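Local structure of Lip_vut3, C2L (Metagenome, 6NKD) at the interface of chains A and B and the interface of chains C and B. The protein hydrolyses lipid esters as a lipase of the GDSL family, through a catalytic triad. Residues are numbered along the deposited sequence; one frame, centred on the assembly and turned at random. Chains: chain A/B/C, Lip_vut3, C2L.

Contacts 1 and 3 belong to one two-fold symmetric interface between chains A and B, their C-alpha centres about 21 Å apart, whereas contact 2 joins chain B to chain C, about 33 Å from contact 1 and 34 Å from contact 3. Helix 81-94 takes part in contacts 1 and 3, contributed by chain B in the first and by chain A in the other. C:Ile185 and C:Asp186 of contact 2 have counterparts B:Ile185 and B:Asp186 in contact 3, where A:Asp186 also takes part. The same catalytic loop thus meets two different surfaces within the deposited tetramer, although the structure alone does not show that this assembly forms in solution.

Contact 1: the interface of chains A and B. Residues chain A 20, 22-23; chain B 90, 93-94.
A:Leu20, A:Glu22 and A:Pro23 lie on an extended loop (psi 137° at A:Glu22) that passes the C-terminal end of helix 81-94 of chain B, where B:Ile90, B:Lys93 and B:Glu94 face it. A salt bridge joins the two sides: the B:Lys93 ammonium nitrogen NZ donates a hydrogen bond to the A:Glu22 carboxylate oxygen OE2 at 2.7 Å, arriving nearly along the C-O axis. B:Lys93 starts with CG opposite its own backbone N, bends at chi2 (-147°) and then runs straight, which carries NZ away from the helix and over to the loop. A:Glu22 bends at chi2 as well, and the two chains cross obliquely; the A:Glu22 carboxylate carbon CD lies 3.8 Å from the B:Lys93 methylene CD, so the lysine chain lies against its partner carboxylate. The other carboxylate oxygen, A:Glu22 OE1, is modelled 3.1 Å from B:Glu94 OE2, the two carboxylate planes turned 73° apart. Two acceptors this near would be unfavourable unless a proton is shared, and at this resolution the pairing is doubtful. Beside the charged cluster, B:Ile90 reaches along the loop with the end of its longer branch: CD1 lies 3.8 Å from A:Leu20 CB and 3.5 Å from the A:Leu20 carbonyl O. The patch, its centre about 13 Å from the nucleophile A:Ser11, ties a loop of one subunit to a helix end of the other and may steady this pairing, if it also forms in solution.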
loop_
_atom_site.group_PDB
_atom_site.type_symbol
_atom_site.label_atom_id
_atom_site.label_comp_id
_atom_site.label_asym_id
_atom_site.label_seq_id
_atom_site.Cartn_x
_atom_site.Cartn_y
_atom_site.Cartn_z
ATOM N N LEU A 20 -2.934 16.570 1.502
ATOM C CA LEU A 20 -3.171 15.762 2.692
ATOM C C LEU A 20 -4.369 16.308 3.458
ATOM O O LEU A 20 -4.405 17.491 3.810
ATOM C CB LEU A 20 -1.927 15.739 3.576
ATOM C CG LEU A 20 -1.996 14.838 4.811
ATOM C CD1 LEU A 20 -2.400 13.423 4.425
ATOM C CD2 LEU A 20 -0.664 14.832 5.547
ATOM N N GLU A 22 -7.189 17.183 2.602
ATOM C CA GLU A 22 -8.146 17.995 1.867
ATOM C C GLU A 22 -9.230 17.094 1.275
ATOM O O GLU A 22 -8.925 16.027 0.735
ATOM C CB GLU A 22 -7.453 18.788 0.759
ATOM C CG GLU A 22 -6.536 19.898 1.256
ATOM C CD GLU A 22 -7.251 20.891 2.154
ATOM O OE1 GLU A 22 -6.648 21.329 3.158
ATOM O OE2 GLU A 22 -8.417 21.229 1.863
ATOM N N PRO A 23 -10.500 17.497 1.361
ATOM C CA PRO A 23 -11.597 16.594 0.967
ATOM C C PRO A 23 -11.597 16.325 -0.529
ATOM O O PRO A 23 -11.639 17.251 -1.345
ATOM C CB PRO A 23 -12.853 17.359 1.405
ATOM C CG PRO A 23 -12.436 18.793 1.418
ATOM C CD PRO A 23 -10.993 18.798 1.840
ATOM N N ILE B 90 -1.493 21.122 -0.724
ATOM C CA ILE B 90 -2.241 21.903 0.255
ATOM C C ILE B 90 -2.016 23.391 0.020
ATOM O O ILE B 90 -2.939 24.203 0.157
ATOM C CB ILE B 90 -1.857 21.492 1.688
ATOM C CG1 ILE B 90 -2.097 19.995 1.899
ATOM C CG2 ILE B 90 -2.661 22.289 2.704
ATOM C CD1 ILE B 90 -1.588 19.479 3.228
ATOM N N LYS B 93 -4.153 24.674 -2.921
ATOM C CA LYS B 93 -5.568 24.905 -2.660
ATOM C C LYS B 93 -5.804 26.093 -1.733
ATOM O O LYS B 93 -6.757 26.854 -1.934
ATOM C CB LYS B 93 -6.209 23.650 -2.062
ATOM C CG LYS B 93 -7.728 23.708 -2.013
ATOM C CD LYS B 93 -8.282 22.972 -0.805
ATOM C CE LYS B 93 -9.796 23.105 -0.735
ATOM N NZ LYS B 93 -10.360 22.526 0.516
ATOM N N GLU B 94 -4.953 26.274 -0.721
ATOM C CA GLU B 94 -5.168 27.304 0.287
ATOM C C GLU B 94 -4.268 28.522 0.129
ATOM O O GLU B 94 -4.487 29.519 0.826
ATOM C CB GLU B 94 -4.983 26.711 1.692
ATOM C CG GLU B 94 -5.916 25.543 1.978
ATOM C CD GLU B 94 -5.894 25.105 3.429
ATOM O OE1 GLU B 94 -4.945 25.476 4.152
ATOM O OE2 GLU B 94 -6.831 24.393 3.846
#

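Contact 2: the interface of chains C and B. Residues chain C 185-186; chain B 58, 61-63.
C:Ile185 and C:Asp186, on the loop between helices 179-182 and 192-204 of chain C, settle against the end of helix 53-59 of chain B, the short turn after it and the start of helix 63-70. B:Glu62, in that turn, carries much of the contact with the aliphatic part of its side chain: its CG lies 3.7 Å from C:Asp186 CA. Beyond CG the chain is extended (chi2 -169°), which brings the carboxylate up to C:Ile185, whose shorter branch CG2 is 3.7 Å from B:Glu62 CD and 3.6 Å from B:Glu62 OE2; the two side chains meet at about a right angle. The longer branch of C:Ile185, with CG1 set opposite the backbone N (chi1 -174°), points instead toward the B:Pro63 ring, where C:Ile185 CD1 comes within 4.2 Å of B:Pro63 CD. That ring carbon also sits 3.9 Å from the C:Ile185 carbonyl O, so the proline borders both the backbone and the side chain of the isoleucine. On the other flank, C:Asp186 CB rests 3.4 Å from the B:Ala58 carbonyl O, and its carboxylate oxygen OD2 comes 3.9 Å from the B:Ala58 methyl CB. Among the residues described, the two sides meet by van der Waals contact. The site places a surface of chain B over the loop that holds the catalytic aspartate of chain C, and could restrict that loop in the deposited assembly.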
loop_
_atom_site.group_PDB
_atom_site.type_symbol
_atom_site.label_atom_id
_atom_site.label_comp_id
_atom_site.label_asym_id
_atom_site.label_seq_id
_atom_site.Cartn_x
_atom_site.Cartn_y
_atom_site.Cartn_z
ATOM N N ILE C 185 4.147 -7.574 13.572
ATOM C CA ILE C 185 5.384 -8.210 13.132
ATOM C C ILE C 185 6.581 -7.284 13.326
ATOM O O ILE C 185 7.707 -7.751 13.537
ATOM C CB ILE C 185 5.235 -8.665 11.666
ATOM C CG1 ILE C 185 6.453 -9.473 11.209
ATOM C CG2 ILE C 185 4.992 -7.470 10.753
ATOM C CD1 ILE C 185 6.552 -10.837 11.850
ATOM N N ASP C 186 6.368 -5.969 13.281
ATOM C CA ASP C 186 7.467 -5.018 13.406
ATOM C C ASP C 186 7.844 -4.724 14.854
ATOM O O ASP C 186 8.675 -3.841 15.091
ATOM C CB ASP C 186 7.127 -3.713 12.676
ATOM C CG ASP C 186 5.917 -2.998 13.261
ATOM O OD1 ASP C 186 5.336 -3.479 14.258
ATOM O OD2 ASP C 186 5.546 -1.940 12.711
ATOM N N ALA B 58 10.483 1.533 11.606
ATOM C CA ALA B 58 9.769 0.454 12.276
ATOM C C ALA B 58 9.965 -0.878 11.562
ATOM O O ALA B 58 10.013 -1.928 12.210
ATOM C CB ALA B 58 8.282 0.793 12.369
ATOM N N ASN B 61 12.767 -3.604 12.331
ATOM C CA ASN B 61 12.597 -4.578 13.398
ATOM C C ASN B 61 11.953 -5.872 12.923
ATOM O O ASN B 61 11.964 -6.859 13.667
ATOM C CB ASN B 61 11.760 -3.983 14.533
ATOM C CG ASN B 61 12.495 -2.904 15.298
ATOM O OD1 ASN B 61 13.166 -3.182 16.292
ATOM N ND2 ASN B 61 12.373 -1.664 14.840
ATOM N N GLU B 62 11.388 -5.892 11.720
ATOM C CA GLU B 62 10.810 -7.124 11.197
ATOM C C GLU B 62 11.921 -8.133 10.934
ATOM O O GLU B 62 12.920 -7.790 10.289
ATOM C CB GLU B 62 10.018 -6.854 9.919
ATOM C CG GLU B 62 8.781 -5.995 10.126
ATOM C CD GLU B 62 7.876 -5.977 8.910
ATOM O OE1 GLU B 62 8.102 -6.792 7.990
ATOM O OE2 GLU B 62 6.938 -5.152 8.874
ATOM N N PRO B 63 11.790 -9.374 11.414
ATOM C CA PRO B 63 12.915 -10.322 11.312
ATOM C C PRO B 63 13.382 -10.581 9.891
ATOM O O PRO B 63 14.593 -10.655 9.651
ATOM C CB PRO B 63 12.361 -11.595 11.971
ATOM C CG PRO B 63 10.878 -11.414 12.011
ATOM C CD PRO B 63 10.642 -9.946 12.135
#

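Contact 3: the interface of chains A and B. Residues chain A 85, 89, 140, 186, 188; chain B 184-186, 188.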
loop_
_atom_site.group_PDB
_atom_site.type_symbol
_atom_site.label_atom_id
_atom_site.label_comp_id
_atom_site.label_asym_id
_atom_site.label_seq_id
_atom_site.Cartn_x
_atom_site.Cartn_y
_atom_site.Cartn_z
ATOM N N LEU A 85 -2.312 3.923 -17.012
ATOM C CA LEU A 85 -1.139 4.777 -16.864
ATOM C C LEU A 85 0.140 3.972 -17.048
ATOM O O LEU A 85 1.015 4.344 -17.838
ATOM C CB LEU A 85 -1.157 5.459 -15.495
ATOM C CG LEU A 85 -0.645 6.900 -15.374
ATOM C CD1 LEU A 85 -0.578 7.315 -13.910
ATOM C CD2 LEU A 85 0.706 7.098 -16.051
ATOM N N GLU A 89 2.964 4.122 -20.074
ATOM C CA GLU A 89 4.378 4.290 -19.762
ATOM C C GLU A 89 5.232 3.214 -20.420
ATOM O O GLU A 89 6.377 3.481 -20.801
ATOM C CB GLU A 89 4.583 4.291 -18.248
ATOM C CG GLU A 89 4.005 5.510 -17.547
ATOM C CD GLU A 89 3.955 5.349 -16.040
ATOM O OE1 GLU A 89 4.030 4.199 -15.561
ATOM O OE2 GLU A 89 3.840 6.375 -15.336
ATOM N N PHE A 140 -4.259 13.083 -20.469
ATOM C CA PHE A 140 -3.344 13.406 -21.559
ATOM C C PHE A 140 -4.164 13.553 -22.842
ATOM O O PHE A 140 -4.231 12.621 -23.654
ATOM C CB PHE A 140 -2.269 12.333 -21.725
ATOM C CG PHE A 140 -1.783 11.754 -20.429
ATOM C CD1 PHE A 140 -0.771 12.371 -19.713
ATOM C CD2 PHE A 140 -2.334 10.585 -19.928
ATOM C CE1 PHE A 140 -0.322 11.837 -18.520
ATOM C CE2 PHE A 140 -1.890 10.046 -18.736
ATOM C CZ PHE A 140 -0.881 10.673 -18.031
ATOM N N ASP A 186 0.397 17.302 -10.323
ATOM C CA ASP A 186 0.896 16.080 -10.937
ATOM C C ASP A 186 0.201 15.761 -12.252
ATOM O O ASP A 186 0.678 14.890 -12.988
ATOM C CB ASP A 186 0.749 14.894 -9.979
ATOM C CG ASP A 186 -0.686 14.649 -9.559
ATOM O OD1 ASP A 186 -1.586 15.398 -9.995
ATOM O OD2 ASP A 186 -0.911 13.698 -8.782
ATOM N N VAL A 188 -1.930 14.005 -13.285
ATOM C CA VAL A 188 -2.554 12.694 -13.416
ATOM C C VAL A 188 -3.668 12.477 -12.401
ATOM O O VAL A 188 -4.575 11.671 -12.668
ATOM C CB VAL A 188 -1.515 11.558 -13.312
ATOM C CG1 VAL A 188 -0.620 11.555 -14.537
ATOM C CG2 VAL A 188 -0.697 11.699 -12.035
ATOM N N SER B 184 8.584 11.007 -16.391
ATOM C CA SER B 184 7.527 10.266 -17.058
ATOM C C SER B 184 6.403 11.216 -17.475
ATOM O O SER B 184 6.457 12.430 -17.252
ATOM C CB SER B 184 7.002 9.160 -16.145
ATOM O OG SER B 184 5.859 8.532 -16.704
ATOM N N ILE B 185 5.361 10.650 -18.090
ATOM C CA ILE B 185 4.241 11.469 -18.539
ATOM C C ILE B 185 3.474 12.060 -17.364
ATOM O O ILE B 185 2.764 13.058 -17.534
ATOM C CB ILE B 185 3.305 10.659 -19.454
ATOM C CG1 ILE B 185 2.772 9.423 -18.728
ATOM C CG2 ILE B 185 4.027 10.261 -20.733
ATOM C CD1 ILE B 185 1.795 8.608 -19.550
ATOM N N ASP B 186 3.597 11.474 -16.171
ATOM C CA ASP B 186 3.010 12.066 -14.978
ATOM C C ASP B 186 3.824 13.237 -14.447
ATOM O O ASP B 186 3.328 13.972 -13.586
ATOM C CB ASP B 186 2.847 11.015 -13.875
ATOM C CG ASP B 186 4.158 10.370 -13.476
ATOM O OD1 ASP B 186 5.211 10.719 -14.052
ATOM O OD2 ASP B 186 4.132 9.502 -12.579
ATOM N N VAL B 188 5.791 13.814 -12.329
ATOM C CA VAL B 188 6.226 13.757 -10.939
ATOM C C VAL B 188 7.146 12.575 -10.664
ATOM O O VAL B 188 7.950 12.646 -9.721
ATOM C CB VAL B 188 5.025 13.728 -9.969
ATOM C CG1 VAL B 188 4.315 15.069 -9.976
ATOM C CG2 VAL B 188 4.069 12.600 -10.337
#
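The A:Phe140 ring receives B:Ile185 on one face: CD1 of the isoleucine stands 3.7 Å above the ring plane near A:Phe140 CZ, offset toward the rim. At ring atom CE1 the neighbour is the B:Ile185 carbonyl O, 3.5 Å away. B:Ile185 holds CG1 between its backbone N and carbonyl carbon (chi1 58°), which sends CD1 to the ring and also to A:Leu85, whose CD2 is 4.0 Å off. Replacing A:Phe140 by an alanine would probably open a gap over B:Ile185 CD1, leaving that branch less restrained, with A:Leu85 still beside it. The carboxylates of A:Glu89 and B:Asp186 are turned 77° apart without touching, A:Glu89 OE2 being 4.2 Å from B:Asp186 OD2. B:Ser184 OG gives A:Glu89 OE2 a weak hydrogen bond of 3.3 Å. Across the two-fold, A:Val188 CG1 packs 3.6 Å from B:Asp186 CB, and B:Val188 repeats this against A:Asp186. The close approach of the backbone carbonyl O atoms of A:Asp186 and B:Asp186, both acceptors, is doubtful at this resolution. In the fold, the catalytic loops following helix 179-182 meet at the dyad, flanked by helix 81-94 and the A:Phe140 loop, with the centre of the site about 8 Å from A:His189.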